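Taurine:2-oxoglutarate aminotransferase (Bifidobacterium kashiwanohense PV20-2, PDB 6JIX) catalyses amino-group transfer between taurine and 2-oxoglutarate, using pyridoxal 5'-phosphate as its cofactor. Local coordinates at the interface of chains A and B. Residues are numbered along the deposited sequence; one frame, centred on the assembly and turned at random. Chains: chain A/B, taurine:2-oxoglutarate aminotransferase.

Contact 1: the interface of chains A and B. Residues chain A 114-115, 289-290; chain B 114, 289, 314.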
# COMPACT_ATOMS: atom_id res chain seq x y z
N ASN A 114 0.03 -4.73 -0.18
CA ASN A 114 0.93 -4.21 0.83
C ASN A 114 0.28 -4.00 2.18
O ASN A 114 1.00 -3.84 3.18
CB ASN A 114 1.55 -2.90 0.35
CG ASN A 114 2.62 -3.14 -0.67
OD1 ASN A 114 3.29 -4.16 -0.61
ND2 ASN A 114 2.77 -2.22 -1.63
N GLY A 115 -1.04 -3.91 2.24
CA GLY A 115 -1.72 -3.66 3.49
C GLY A 115 -3.21 -3.86 3.34
O GLY A 115 -3.66 -4.54 2.42
N PRO A 289 5.16 -5.28 5.84
CA PRO A 289 3.88 -4.91 5.22
C PRO A 289 3.37 -6.00 4.29
O PRO A 289 4.04 -6.40 3.34
CB PRO A 289 4.22 -3.63 4.45
CG PRO A 289 5.34 -3.04 5.21
CD PRO A 289 6.16 -4.20 5.72
N LEU A 290 2.14 -6.46 4.55
CA LEU A 290 1.54 -7.49 3.72
C LEU A 290 0.03 -7.46 3.91
O LEU A 290 -0.45 -7.28 5.03
CB LEU A 290 2.08 -8.88 4.05
CG LEU A 290 1.58 -10.05 3.20
CD1 LEU A 290 1.88 -9.86 1.71
CD2 LEU A 290 2.16 -11.38 3.71
N ASN B 114 3.43 2.71 1.93
CA ASN B 114 3.85 1.35 1.58
C ASN B 114 4.42 1.22 0.18
O ASN B 114 5.16 0.27 -0.08
CB ASN B 114 2.66 0.39 1.69
CG ASN B 114 2.34 -0.00 3.12
OD1 ASN B 114 3.22 -0.04 3.98
ND2 ASN B 114 1.08 -0.30 3.38
N PRO B 289 8.75 -3.08 1.44
CA PRO B 289 7.83 -2.09 0.87
C PRO B 289 7.91 -0.75 1.59
O PRO B 289 7.78 -0.68 2.81
CB PRO B 289 6.46 -2.75 1.05
CG PRO B 289 6.77 -4.22 1.03
CD PRO B 289 8.07 -4.35 1.76
N TYR B 314 0.81 1.03 8.52
CA TYR B 314 2.24 0.77 8.38
C TYR B 314 3.06 2.01 8.03
O TYR B 314 4.22 1.86 7.61
CB TYR B 314 2.46 -0.33 7.34
CG TYR B 314 1.94 -1.69 7.78
CD1 TYR B 314 1.99 -2.07 9.14
CD2 TYR B 314 1.40 -2.58 6.87
CE1 TYR B 314 1.51 -3.32 9.56
CE2 TYR B 314 0.92 -3.83 7.27
CZ TYR B 314 0.98 -4.20 8.62
OH TYR B 314 0.53 -5.44 9.01
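One face of the B:Asn114 amide is covered from chain A: the backbone oxygen of A:Asn114 sits above ND2, while CB of A:Pro289 sits above OD1 at 3.8 Å. The other asparagine repeats this across the two-fold. The face of the A:Asn114 amide receives the backbone oxygen of B:Asn114 over its nitrogen and the ring of B:Pro289 over its oxygen, with B:Pro289 CB 3.8 Å from A:Asn114 OD1. The third flat group, the ring of B:Tyr314, has the carbonyl oxygen of A:Asn114 in its plane at the edge. A:Pro289 sits over one face of that ring, displaced toward and beyond the CD2-CE2 edge, and its CA is 3.8 Å from CE2 of B:Tyr314.

The two asparagines meet back to back near the symmetry axis, where the backbones bring A:Asn114 CB to 3.7 Å from B:Asn114 CB. Each has CG anti to its own carbonyl carbon (chi1 -76° in A:Asn114), and this sends each amide out over the partner's backbone oxygen and proline. Because the carbonyl oxygen stands above the amide rather than in line with its N-H groups, the 3.5 Å from B:Asn114 ND2 to A:Asn114 O is a packing contact and not a hydrogen bond. The proline rings close the layer, each crossing the opposite asparagine at a slant.

This is part of the subunit interface of a class-III aminotransferase dimer, and it borders the cofactor sites. Asn114 leads into the glycine turn at Gly115 and Gly116, which helps hold pyridoxal phosphate, and Tyr314 follows Thr313, a residue that probably contacts the cofactor of the neighbouring subunit. Packing here therefore probably helps fix loops of both active sites. CE2 of B:Tyr314 also reaches the backbone nitrogen of A:Leu290, at 4.0 Å.

Contact 2: the interface of chains A and B. Residues chain A 109, 126, 295, 299, 303, 308; chain B 20-21, 26.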
# COMPACT_ATOMS: atom_id res chain seq x y z
N ARG A 109 -7.45 -18.79 -4.78
CA ARG A 109 -6.25 -18.00 -4.97
C ARG A 109 -6.18 -16.88 -3.93
O ARG A 109 -7.16 -16.59 -3.23
CB ARG A 109 -6.20 -17.42 -6.39
CG ARG A 109 -6.40 -18.45 -7.48
CD ARG A 109 -6.29 -17.83 -8.88
NE ARG A 109 -6.23 -18.87 -9.90
CZ ARG A 109 -5.12 -19.51 -10.24
NH1 ARG A 109 -3.98 -19.20 -9.65
NH2 ARG A 109 -5.15 -20.47 -11.15
N MET A 126 -12.19 -6.10 -8.33
CA MET A 126 -12.50 -7.44 -8.80
C MET A 126 -14.01 -7.69 -8.80
O MET A 126 -14.55 -8.27 -9.75
CB MET A 126 -11.77 -8.47 -7.93
CG MET A 126 -10.24 -8.30 -7.92
SD MET A 126 -9.40 -9.74 -7.21
CE MET A 126 -9.01 -9.20 -5.57
N VAL A 295 -9.87 -15.18 -2.75
CA VAL A 295 -10.98 -15.20 -3.68
C VAL A 295 -11.47 -16.63 -3.83
O VAL A 295 -10.71 -17.59 -3.75
CB VAL A 295 -10.61 -14.57 -5.05
CG1 VAL A 295 -9.96 -13.20 -4.85
CG2 VAL A 295 -9.69 -15.48 -5.84
N ILE A 299 -14.60 -16.87 -8.51
CA ILE A 299 -13.85 -15.66 -8.86
C ILE A 299 -12.52 -16.02 -9.51
O ILE A 299 -12.09 -15.39 -10.49
CB ILE A 299 -13.67 -14.77 -7.62
CG1 ILE A 299 -15.03 -14.19 -7.18
CG2 ILE A 299 -12.64 -13.69 -7.89
CD1 ILE A 299 -14.99 -13.34 -5.92
N PHE A 303 -11.11 -14.97 -13.54
CA PHE A 303 -9.82 -14.42 -13.92
C PHE A 303 -8.89 -15.46 -14.53
O PHE A 303 -7.72 -15.16 -14.81
CB PHE A 303 -9.20 -13.70 -12.71
CG PHE A 303 -9.94 -12.44 -12.35
CD1 PHE A 303 -9.94 -11.34 -13.21
CD2 PHE A 303 -10.67 -12.36 -11.18
CE1 PHE A 303 -10.64 -10.18 -12.90
CE2 PHE A 303 -11.38 -11.20 -10.86
CZ PHE A 303 -11.37 -10.11 -11.73
N LEU A 308 -6.86 -10.25 -15.12
CA LEU A 308 -6.98 -9.55 -13.84
C LEU A 308 -6.33 -8.18 -13.97
O LEU A 308 -5.11 -8.05 -13.85
CB LEU A 308 -6.32 -10.37 -12.72
CG LEU A 308 -6.30 -9.66 -11.37
CD1 LEU A 308 -7.72 -9.50 -10.88
CD2 LEU A 308 -5.48 -10.44 -10.37
N MET B 20 -2.68 -15.28 -7.18
CA MET B 20 -3.38 -14.36 -8.06
C MET B 20 -2.35 -13.43 -8.71
O MET B 20 -1.81 -12.54 -8.07
CB MET B 20 -4.42 -13.57 -7.26
CG MET B 20 -5.51 -12.93 -8.10
SD MET B 20 -6.89 -14.03 -8.42
CE MET B 20 -8.26 -12.89 -8.36
N GLN B 21 -2.13 -13.62 -10.01
CA GLN B 21 -1.07 -12.91 -10.71
C GLN B 21 -1.52 -11.53 -11.16
O GLN B 21 -2.58 -11.37 -11.76
CB GLN B 21 -0.62 -13.72 -11.91
CG GLN B 21 0.41 -13.02 -12.74
CD GLN B 21 1.76 -13.06 -12.10
OE1 GLN B 21 2.55 -13.96 -12.37
NE2 GLN B 21 2.02 -12.10 -11.22
N GLN B 26 -5.05 -15.99 -15.02
CA GLN B 26 -4.49 -16.90 -14.03
C GLN B 26 -4.10 -18.24 -14.64
O GLN B 26 -4.71 -18.71 -15.61
CB GLN B 26 -5.47 -17.10 -12.88
CG GLN B 26 -5.81 -15.81 -12.17
CD GLN B 26 -4.58 -14.97 -11.89
OE1 GLN B 26 -3.65 -15.41 -11.23
NE2 GLN B 26 -4.57 -13.74 -12.41
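The N-terminal segment of chain B, in the loop that follows helix 8-18, lies here against chain A, on strands 107-113 and 291-296, helices 116-131 and 297-305 and the loop at A:Leu308. B:Met20 is its anchor. With CG anti to the backbone N (chi1 -161°) and bends further out, the side chain reaches into chain A so that its methyl CE lies 3.5 Å from SD of A:Met126 and 3.7 Å from CD2 of A:Phe303. A:Val295 presents both methyls to that same CE. Nearer the backbone, CD2 of A:Leu308 meets CG of B:Met20, the two side chains crossing at about a right angle, while A:Leu308 CD1 sits 3.5 Å above the centre of the A:Phe303 ring, within the same chain. On the opposite side, the aliphatic part of A:Arg109 runs across the sulfur.

B:Gln26 ties the segment down. Its backbone N donates to the carbonyl O of A:Phe303 at 2.8 Å, near the end of helix 297-305, fairly straight at 156°. Its side chain, bent at chi2, turns back on its own chain: OE1 accepts from the backbone N of B:Gln21 at 2.6 Å, and NE2 donates to B:Gln21 O at 3.2 Å, the latter on a lone pair in the carbonyl plane. CB of B:Gln26 lies over one face of the A:Arg109 guanidinium, toward its rim, with the amide turned 65° from that plane. A leucine here would probably leave both backbone groups of B:Gln21 without these partners and let the turn from 21 to 26 shift.

Residues 21 to 24 line a pocket where glutamate is bound in this crystal, so by holding their loop on the neighbouring subunit this contact probably helps shape that site, and it fastens the N-terminal segment across the dimer.

The centres of contact 1 and contact 2 lie about 20 Å apart on the same dimer interface, and no residue is common to both. They are joined through chain A: strand 107-113 carries Arg109 of contact 2 and ends just before Asn114 of contact 1, helix 116-131 starts within the glycine turn, at Gly116, and brings in Met126, and strand 291-296 runs from just beyond Pro289 to Val295. Contact 1 packs near the two-fold axis, while contact 2 secures an N-terminal segment packed on the partner subunit and has a separate twin. Together they probably couple dimer formation to the positioning of the cofactor-binding loops.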